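2-dehydropantoate 2-reductase (Geobacter metallireducens, PDB 3HN2) probably catalyses the NADPH-dependent reduction of ketopantoate (2-dehydropantoate) to pantoic acid, a step of pantothenate biosynthesis. Local coordinates at residues Thr101-Glu109 and Leu179-Asn190; Ile191-Leu199 and Val292-Glu300. All coordinates share one frame; numbering follows the deposited sequence.

Interaction 1 (Thr101-Glu109 and Leu179-Asn190)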
loop_
_atom_site.group_PDB
_atom_site.type_symbol
_atom_site.label_atom_id
_atom_site.label_comp_id
_atom_site.label_asym_id
_atom_site.label_seq_id
_atom_site.Cartn_x
_atom_site.Cartn_y
_atom_site.Cartn_z
ATOM N N THR A 101 -24.904 -0.302 -5.462
ATOM C CA THR A 101 -24.444 0.595 -4.411
ATOM C C THR A 101 -22.917 0.471 -4.175
ATOM O O THR A 101 -22.378 -0.634 -4.032
ATOM C CB THR A 101 -25.309 0.437 -3.131
ATOM O OG1 THR A 101 -25.236 1.624 -2.340
ATOM C CG2 THR A 101 -24.911 -0.763 -2.303
ATOM N N LEU A 102 -22.231 1.610 -4.183
ATOM C CA LEU A 102 -20.770 1.648 -4.017
ATOM C C LEU A 102 -20.344 2.494 -2.825
ATOM O O LEU A 102 -19.154 2.725 -2.602
ATOM C CB LEU A 102 -20.099 2.192 -5.278
ATOM C CG LEU A 102 -19.892 1.292 -6.492
ATOM C CD1 LEU A 102 -19.437 2.133 -7.661
ATOM C CD2 LEU A 102 -18.880 0.210 -6.203
ATOM N N GLN A 103 -21.331 2.948 -2.062
ATOM C CA GLN A 103 -21.107 3.815 -0.914
ATOM C C GLN A 103 -20.560 3.063 0.290
ATOM O O GLN A 103 -20.471 1.839 0.284
ATOM C CB GLN A 103 -22.394 4.566 -0.567
ATOM C CG GLN A 103 -23.585 4.125 -1.413
ATOM C CD GLN A 103 -24.915 4.633 -0.902
ATOM O OE1 GLN A 103 -25.807 3.849 -0.600
ATOM N NE2 GLN A 103 -25.055 5.949 -0.805
ATOM N N ASN A 104 -20.195 3.812 1.324
ATOM C CA ASN A 104 -19.464 3.266 2.463
ATOM C C ASN A 104 -20.340 2.796 3.617
ATOM O O ASN A 104 -21.439 3.304 3.827
ATOM C CB ASN A 104 -18.444 4.294 2.966
ATOM C CG ASN A 104 -17.354 4.576 1.952
ATOM O OD1 ASN A 104 -17.223 3.873 0.947
ATOM N ND2 ASN A 104 -16.563 5.609 2.214
ATOM N N GLY A 105 -19.830 1.821 4.363
ATOM C CA GLY A 105 -20.488 1.340 5.562
ATOM C C GLY A 105 -21.533 0.297 5.259
ATOM O O GLY A 105 -21.451 -0.401 4.251
ATOM N N LEU A 106 -22.526 0.207 6.134
ATOM C CA LEU A 106 -23.545 -0.814 6.033
ATOM C C LEU A 106 -24.936 -0.245 5.805
ATOM O O LEU A 106 -25.121 0.972 5.720
ATOM C CB LEU A 106 -23.573 -1.633 7.311
ATOM C CG LEU A 106 -22.402 -2.516 7.698
ATOM C CD1 LEU A 106 -22.781 -3.231 8.986
ATOM C CD2 LEU A 106 -22.022 -3.523 6.629
ATOM N N GLY A 107 -25.911 -1.145 5.699
ATOM C CA GLY A 107 -27.314 -0.767 5.645
ATOM C C GLY A 107 -27.797 -0.312 4.285
ATOM O O GLY A 107 -29.000 -0.328 4.025
ATOM N N ASN A 108 -26.860 0.094 3.430
ATOM C CA ASN A 108 -27.152 0.656 2.118
ATOM C C ASN A 108 -27.843 -0.346 1.212
ATOM O O ASN A 108 -28.869 -0.029 0.595
ATOM C CB ASN A 108 -25.870 1.171 1.458
ATOM C CG ASN A 108 -25.121 2.175 2.329
ATOM O OD1 ASN A 108 -25.728 2.995 3.020
ATOM N ND2 ASN A 108 -23.797 2.112 2.295
ATOM N N GLU A 109 -27.299 -1.561 1.163
ATOM C CA GLU A 109 -27.890 -2.642 0.381
ATOM C C GLU A 109 -29.320 -2.939 0.821
ATOM O O GLU A 109 -30.206 -3.102 -0.010
ATOM C CB GLU A 109 -27.047 -3.915 0.468
ATOM C CG GLU A 109 -25.814 -3.920 -0.423
ATOM C CD GLU A 109 -24.552 -3.342 0.257
ATOM O OE1 GLU A 109 -24.565 -3.015 1.466
ATOM O OE2 GLU A 109 -23.527 -3.223 -0.435
ATOM N N LEU A 179 -20.942 -11.122 -0.089
ATOM C CA LEU A 179 -20.961 -9.660 -0.104
ATOM C C LEU A 179 -20.888 -9.102 1.316
ATOM O O LEU A 179 -20.123 -8.169 1.596
ATOM C CB LEU A 179 -22.241 -9.170 -0.790
ATOM C CG LEU A 179 -22.627 -7.692 -0.673
ATOM C CD1 LEU A 179 -21.615 -6.823 -1.394
ATOM C CD2 LEU A 179 -24.027 -7.461 -1.228
ATOM N N LYS A 180 -21.690 -9.699 2.197
ATOM C CA LYS A 180 -21.779 -9.311 3.591
ATOM C C LYS A 180 -20.400 -9.311 4.257
ATOM O O LYS A 180 -20.053 -8.358 4.950
ATOM C CB LYS A 180 -22.741 -10.246 4.323
ATOM C CG LYS A 180 -23.425 -9.650 5.547
ATOM C CD LYS A 180 -24.084 -10.751 6.375
ATOM C CE LYS A 180 -25.111 -10.201 7.351
ATOM N NZ LYS A 180 -26.436 -9.996 6.705
ATOM N N ARG A 181 -19.620 -10.369 4.020
ATOM C CA ARG A 181 -18.272 -10.494 4.580
ATOM C C ARG A 181 -17.354 -9.388 4.073
ATOM O O ARG A 181 -16.703 -8.734 4.860
ATOM C CB ARG A 181 -17.668 -11.871 4.288
ATOM C CG ARG A 181 -16.246 -12.050 4.833
ATOM C CD ARG A 181 -15.637 -13.366 4.390
ATOM N NE ARG A 181 -14.198 -13.224 4.217
ATOM C CZ ARG A 181 -13.277 -13.834 4.957
ATOM N NH1 ARG A 181 -13.632 -14.673 5.920
ATOM N NH2 ARG A 181 -11.994 -13.614 4.718
ATOM N N ALA A 182 -17.365 -9.167 2.762
ATOM C CA ALA A 182 -16.543 -8.160 2.096
ATOM C C ALA A 182 -16.766 -6.723 2.589
ATOM O O ALA A 182 -15.814 -5.936 2.651
ATOM C CB ALA A 182 -16.754 -8.246 0.594
ATOM N N ARG A 183 -18.018 -6.389 2.919
ATOM C CA ARG A 183 -18.379 -5.107 3.539
ATOM C C ARG A 183 -17.690 -4.979 4.895
ATOM O O ARG A 183 -17.068 -3.954 5.197
ATOM C CB ARG A 183 -19.904 -4.997 3.720
ATOM C CG ARG A 183 -20.700 -4.769 2.429
ATOM C CD ARG A 183 -21.039 -3.294 2.215
ATOM N NE ARG A 183 -20.996 -2.950 0.796
ATOM C CZ ARG A 183 -20.904 -1.712 0.316
ATOM N NH1 ARG A 183 -20.869 -1.517 -0.996
ATOM N NH2 ARG A 183 -20.843 -0.672 1.137
ATOM N N TRP A 184 -17.793 -6.041 5.694
ATOM C CA TRP A 184 -17.150 -6.112 6.998
ATOM C C TRP A 184 -15.627 -6.130 6.896
ATOM O O TRP A 184 -14.938 -5.616 7.778
ATOM C CB TRP A 184 -17.633 -7.346 7.755
ATOM C CG TRP A 184 -18.921 -7.136 8.479
ATOM C CD1 TRP A 184 -20.163 -7.550 8.083
ATOM C CD2 TRP A 184 -19.104 -6.460 9.731
ATOM N NE1 TRP A 184 -21.105 -7.176 9.012
ATOM C CE2 TRP A 184 -20.485 -6.501 10.030
ATOM C CE3 TRP A 184 -18.237 -5.814 10.621
ATOM C CZ2 TRP A 184 -21.019 -5.928 11.189
ATOM C CZ3 TRP A 184 -18.770 -5.245 11.779
ATOM C CH2 TRP A 184 -20.148 -5.308 12.049
ATOM N N GLU A 185 -15.118 -6.725 5.820
ATOM C CA GLU A 185 -13.689 -6.747 5.533
ATOM C C GLU A 185 -13.150 -5.333 5.345
ATOM O O GLU A 185 -12.069 -5.016 5.832
ATOM C CB GLU A 185 -13.399 -7.596 4.290
ATOM C CG GLU A 185 -13.623 -9.105 4.452
ATOM C CD GLU A 185 -13.149 -9.908 3.242
ATOM O OE1 GLU A 185 -13.222 -9.393 2.102
ATOM O OE2 GLU A 185 -12.704 -11.061 3.430
ATOM N N LYS A 186 -13.917 -4.486 4.656
ATOM C CA LYS A 186 -13.523 -3.094 4.428
ATOM C C LYS A 186 -13.726 -2.235 5.669
ATOM O O LYS A 186 -13.044 -1.224 5.843
ATOM C CB LYS A 186 -14.280 -2.483 3.248
ATOM C CG LYS A 186 -13.478 -1.402 2.540
ATOM C CD LYS A 186 -14.362 -0.339 1.922
ATOM C CE LYS A 186 -13.529 0.855 1.485
ATOM N NZ LYS A 186 -14.330 1.873 0.751
ATOM N N LEU A 187 -14.669 -2.641 6.522
ATOM C CA LEU A 187 -14.914 -1.987 7.812
ATOM C C LEU A 187 -13.736 -2.143 8.768
ATOM O O LEU A 187 -13.503 -1.277 9.607
ATOM C CB LEU A 187 -16.203 -2.523 8.458
ATOM C CG LEU A 187 -17.479 -1.664 8.503
ATOM C CD1 LEU A 187 -17.457 -0.449 7.564
ATOM C CD2 LEU A 187 -18.743 -2.516 8.261
ATOM N N VAL A 188 -13.000 -3.246 8.629
ATOM C CA VAL A 188 -11.775 -3.478 9.390
ATOM C C VAL A 188 -10.726 -2.397 9.098
ATOM O O VAL A 188 -9.922 -2.062 9.963
ATOM C CB VAL A 188 -11.201 -4.897 9.141
ATOM C CG1 VAL A 188 -9.813 -5.076 9.795
ATOM C CG2 VAL A 188 -12.145 -5.940 9.681
ATOM N N TRP A 189 -10.765 -1.840 7.891
ATOM C CA TRP A 189 -9.869 -0.749 7.532
ATOM C C TRP A 189 -10.483 0.617 7.816
ATOM O O TRP A 189 -9.802 1.515 8.349
ATOM C CB TRP A 189 -9.454 -0.831 6.057
ATOM C CG TRP A 189 -8.314 0.076 5.775
ATOM C CD1 TRP A 189 -6.980 -0.221 5.892
ATOM C CD2 TRP A 189 -8.388 1.451 5.377
ATOM N NE1 TRP A 189 -6.227 0.877 5.565
ATOM C CE2 TRP A 189 -7.057 1.922 5.260
ATOM C CE3 TRP A 189 -9.447 2.329 5.103
ATOM C CZ2 TRP A 189 -6.758 3.232 4.875
ATOM C CZ3 TRP A 189 -9.153 3.644 4.725
ATOM C CH2 TRP A 189 -7.813 4.079 4.616
ATOM N N ASN A 190 -11.754 0.771 7.428
ATOM C CA ASN A 190 -12.447 2.062 7.458
ATOM C C ASN A 190 -12.703 2.601 8.849
ATOM O O ASN A 190 -12.830 3.804 9.029
ATOM C CB ASN A 190 -13.795 1.977 6.718
ATOM C CG ASN A 190 -13.726 2.488 5.285
ATOM O OD1 ASN A 190 -12.643 2.710 4.728
ATOM N ND2 ASN A 190 -14.892 2.669 4.676
#
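Arg183 reaches from its helix into the loop 103-107, where its NH2 donates two hydrogen bonds to backbone carbonyls. The bond to Gln103 O is short and nearly straight (2.7 Å, 172°); the one to Gly105 O is longer, at 3.2 Å. Both acceptors lie close to the guanidinium plane, whereas Glu109 OE2 sits over one face and forms a salt bridge with Arg183 NE at 2.8 Å, the carboxylate plane steeply tilted (69°) to that of the guanidinium. An arginine suits this buried place because one flat cation serves carbonyls at its edge and a carboxylate oxygen above it; bends at chi2 (-98°) and chi3 bring it there. Beside this polar centre, Leu106 packs its CG 3.7 Å from Leu187 CD2 and its CD1 3.9 Å from Trp184 CZ2. Gly105, at positive phi, brings its CA to 4.0 Å from Leu187 CD1. Further out, Asn108 ND2 bonds to Asn104 O and fastens the loop to the start of helix 108-115, while Asn108 OD1 is bonded to Asn82. The extended chain of Lys186 ends with NZ 3.5 Å from Asn104 OD1, and this ammonium is hydrogen-bonded to Ala126 O. The loop follows strand 98-101 of the Rossmann-type NADP-binding domain, and the helix opens the all-helical C-terminal domain, as in ketopantoate reductases.

Interaction 2 (Ile191-Leu199 and Val292-Glu300); sequences IPFNGLCAL and VEMLATLLE
Helices 191-199 and 292-300 run in roughly the same direction, their axes 39° apart and 10.0 Å from each other at closest approach, and Gly195 faces Leu295 with CA atoms 6.6 Å apart. Leu295 is the central knob, set into a hole formed by Ile191, Gly195, Leu196 and Leu199. With CG anti to the backbone N (chi1 -162°), it sends both methyls across: CD2 lies 3.7 Å from Leu196 CD1, and CD1 lies 3.9 Å from Leu199 CD2. Glycine fits this edge of the hole, since a CB at Gly195 would clash with Leu295 CD2. This knob-into-hole contact joins the long first helix of the C-terminal domain, 179-200, to its last, 290-302, within an all-helical fold. Replacing Leu295 with an alanine would probably open a gap beside Gly195 and leave the methyls of Leu196 and Leu199 without their shared partner. One turn on, Leu299 places CD2 against the backbone of the same glycine, 3.6 Å from Gly195 O, while its CD1 meets Leu199 CB at 3.8 Å. At the other end, the side chains of the beta-branched Ile191 and Val292 cross at about a right angle, Ile191 CG2 to Val292 CG1 at 3.9 Å. Helix 271-284 runs beside both ends, with Phe275 against Ile191 and Ile271 against Leu299; Met259 of helix 258-264 also touches Leu299.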
loop_
_atom_site.group_PDB
_atom_site.type_symbol
_atom_site.label_atom_id
_atom_site.label_comp_id
_atom_site.label_asym_id
_atom_site.label_seq_id
_atom_site.Cartn_x
_atom_site.Cartn_y
_atom_site.Cartn_z
ATOM N N ILE A 191 -12.809 1.717 9.833
ATOM C CA ILE A 191 -13.129 2.163 11.182
ATOM C C ILE A 191 -11.919 2.787 11.913
ATOM O O ILE A 191 -12.017 3.954 12.298
ATOM C CB ILE A 191 -13.956 1.117 11.988
ATOM C CG1 ILE A 191 -15.382 1.045 11.409
ATOM C CG2 ILE A 191 -14.003 1.472 13.465
ATOM C CD1 ILE A 191 -16.301 0.023 12.058
ATOM N N PRO A 192 -10.782 2.051 12.076
ATOM C CA PRO A 192 -9.617 2.727 12.695
ATOM C C PRO A 192 -9.125 3.949 11.930
ATOM O O PRO A 192 -8.875 4.979 12.534
ATOM C CB PRO A 192 -8.528 1.643 12.715
ATOM C CG PRO A 192 -8.978 0.630 11.715
ATOM C CD PRO A 192 -10.468 0.641 11.772
ATOM N N PHE A 193 -9.074 3.860 10.610
ATOM C CA PHE A 193 -8.429 4.895 9.818
ATOM C C PHE A 193 -9.312 6.078 9.432
ATOM O O PHE A 193 -8.918 7.216 9.663
ATOM C CB PHE A 193 -7.662 4.270 8.657
ATOM C CG PHE A 193 -6.528 3.396 9.115
ATOM C CD1 PHE A 193 -6.665 2.014 9.148
ATOM C CD2 PHE A 193 -5.334 3.963 9.572
ATOM C CE1 PHE A 193 -5.620 1.200 9.592
ATOM C CE2 PHE A 193 -4.286 3.155 10.019
ATOM C CZ PHE A 193 -4.425 1.775 10.032
ATOM N N ASN A 194 -10.510 5.846 8.895
ATOM C CA ASN A 194 -11.441 6.976 8.727
ATOM C C ASN A 194 -11.913 7.577 10.061
ATOM O O ASN A 194 -12.349 8.726 10.103
ATOM C CB ASN A 194 -12.631 6.629 7.831
ATOM C CG ASN A 194 -12.251 6.538 6.372
ATOM O OD1 ASN A 194 -11.469 5.674 5.975
ATOM N ND2 ASN A 194 -12.808 7.426 5.560
ATOM N N GLY A 195 -11.793 6.807 11.143
ATOM C CA GLY A 195 -12.068 7.299 12.495
ATOM C C GLY A 195 -10.990 8.176 13.120
ATOM O O GLY A 195 -11.244 9.338 13.439
ATOM N N LEU A 196 -9.796 7.614 13.298
ATOM C CA LEU A 196 -8.691 8.272 14.020
ATOM C C LEU A 196 -8.169 9.509 13.313
ATOM O O LEU A 196 -8.009 10.555 13.931
ATOM C CB LEU A 196 -7.536 7.290 14.245
ATOM C CG LEU A 196 -7.386 6.481 15.542
ATOM C CD1 LEU A 196 -8.669 6.338 16.351
ATOM C CD2 LEU A 196 -6.784 5.119 15.235
ATOM N N CYS A 197 -7.929 9.373 12.010
ATOM C CA CYS A 197 -7.441 10.451 11.153
ATOM C C CYS A 197 -8.326 11.688 11.139
ATOM O O CYS A 197 -7.821 12.805 11.163
ATOM C CB CYS A 197 -7.269 9.949 9.723
ATOM S SG CYS A 197 -6.150 8.561 9.588
ATOM N N ALA A 198 -9.639 11.484 11.074
ATOM C CA ALA A 198 -10.588 12.589 11.080
ATOM C C ALA A 198 -10.613 13.275 12.447
ATOM O O ALA A 198 -10.663 14.505 12.535
ATOM C CB ALA A 198 -11.974 12.095 10.693
ATOM N N LEU A 199 -10.552 12.465 13.503
ATOM C CA LEU A 199 -10.551 12.949 14.885
ATOM C C LEU A 199 -9.275 13.717 15.262
ATOM O O LEU A 199 -9.349 14.816 15.797
ATOM C CB LEU A 199 -10.738 11.763 15.824
ATOM C CG LEU A 199 -10.592 11.958 17.320
ATOM C CD1 LEU A 199 -11.617 12.892 17.939
ATOM C CD2 LEU A 199 -10.564 10.590 17.997
ATOM N N VAL A 292 -14.800 1.069 19.289
ATOM C CA VAL A 292 -15.635 1.589 18.194
ATOM C C VAL A 292 -16.625 2.597 18.771
ATOM O O VAL A 292 -16.841 3.667 18.189
ATOM C CB VAL A 292 -16.312 0.471 17.345
ATOM C CG1 VAL A 292 -16.898 1.052 16.068
ATOM C CG2 VAL A 292 -15.303 -0.646 16.978
ATOM N N GLU A 293 -17.095 2.335 19.984
ATOM C CA GLU A 293 -18.115 3.176 20.603
ATOM C C GLU A 293 -17.572 4.504 21.005
ATOM O O GLU A 293 -18.134 5.537 20.647
ATOM C CB GLU A 293 -18.756 2.501 21.815
ATOM C CG GLU A 293 -20.183 2.040 21.546
ATOM C CD GLU A 293 -20.996 1.868 22.813
ATOM O OE1 GLU A 293 -21.161 2.857 23.557
ATOM O OE2 GLU A 293 -21.479 0.743 23.058
ATOM N N MET A 294 -16.469 4.463 21.745
ATOM C CA MET A 294 -15.745 5.647 22.139
ATOM C C MET A 294 -15.405 6.479 20.908
ATOM O O MET A 294 -15.686 7.679 20.884
ATOM C CB MET A 294 -14.484 5.239 22.891
ATOM C CG MET A 294 -13.757 6.378 23.536
ATOM S SD MET A 294 -12.523 5.772 24.671
ATOM C CE MET A 294 -11.527 7.252 24.774
ATOM N N LEU A 295 -14.860 5.826 19.875
ATOM C CA LEU A 295 -14.537 6.494 18.610
ATOM C C LEU A 295 -15.740 7.182 17.955
ATOM O O LEU A 295 -15.696 8.391 17.703
ATOM C CB LEU A 295 -13.883 5.512 17.640
ATOM C CG LEU A 295 -13.089 6.068 16.447
ATOM C CD1 LEU A 295 -12.348 7.352 16.788
ATOM C CD2 LEU A 295 -12.111 5.009 15.968
ATOM N N ALA A 296 -16.811 6.423 17.704
ATOM C CA ALA A 296 -18.035 6.971 17.112
ATOM C C ALA A 296 -18.491 8.216 17.850
ATOM O O ALA A 296 -18.772 9.251 17.224
ATOM C CB ALA A 296 -19.164 5.911 17.109
ATOM N N THR A 297 -18.525 8.111 19.184
ATOM C CA THR A 297 -18.970 9.192 20.056
ATOM C C THR A 297 -18.034 10.409 20.037
ATOM O O THR A 297 -18.498 11.535 19.832
ATOM C CB THR A 297 -19.130 8.720 21.508
ATOM O OG1 THR A 297 -19.620 7.378 21.536
ATOM C CG2 THR A 297 -20.092 9.612 22.242
ATOM N N LEU A 298 -16.732 10.185 20.247
ATOM C CA LEU A 298 -15.743 11.271 20.184
ATOM C C LEU A 298 -15.790 11.940 18.823
ATOM O O LEU A 298 -15.426 13.114 18.675
ATOM C CB LEU A 298 -14.312 10.749 20.396
ATOM C CG LEU A 298 -13.864 10.368 21.798
ATOM C CD1 LEU A 298 -12.606 9.532 21.698
ATOM C CD2 LEU A 298 -13.637 11.602 22.660
ATOM N N LEU A 299 -16.234 11.187 17.822
ATOM C CA LEU A 299 -16.207 11.721 16.481
ATOM C C LEU A 299 -17.424 12.605 16.214
ATOM O O LEU A 299 -17.323 13.585 15.480
ATOM C CB LEU A 299 -16.019 10.597 15.480
ATOM C CG LEU A 299 -15.317 10.813 14.140
ATOM C CD1 LEU A 299 -14.156 11.806 14.162
ATOM C CD2 LEU A 299 -14.849 9.451 13.726
ATOM N N GLU A 300 -18.557 12.294 16.844
ATOM C CA GLU A 300 -19.707 13.195 16.780
ATOM C C GLU A 300 -19.605 14.366 17.782
ATOM O O GLU A 300 -20.246 15.404 17.589
ATOM C CB GLU A 300 -21.053 12.439 16.837
ATOM C CG GLU A 300 -21.262 11.506 18.028
ATOM C CD GLU A 300 -21.844 10.139 17.645
ATOM O OE1 GLU A 300 -22.097 9.887 16.446
ATOM O OE2 GLU A 300 -22.033 9.299 18.554
#

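Overall arrangement
Helix 179-200 is common to both contacts: its first half meets the nucleotide-binding domain in interaction 1, and its second half packs within the helical domain in interaction 2. Their centres are about 17 Å apart, and interaction 1 is the more central, about 8 Å from the centre of the chain against about 17 Å. They differ in chemistry, one combining buried charge and carbonyl bonds with apolar packing, the other made by apolar side chains, with no hydrogen bond across it. Along the shared helix they join directly, and the ring of Trp189 stacks on Phe193. Interaction 1 lies at the domain junction, where ketopantoate reductases have their active-site cleft; interaction 2 lies farther into the C-terminal domain.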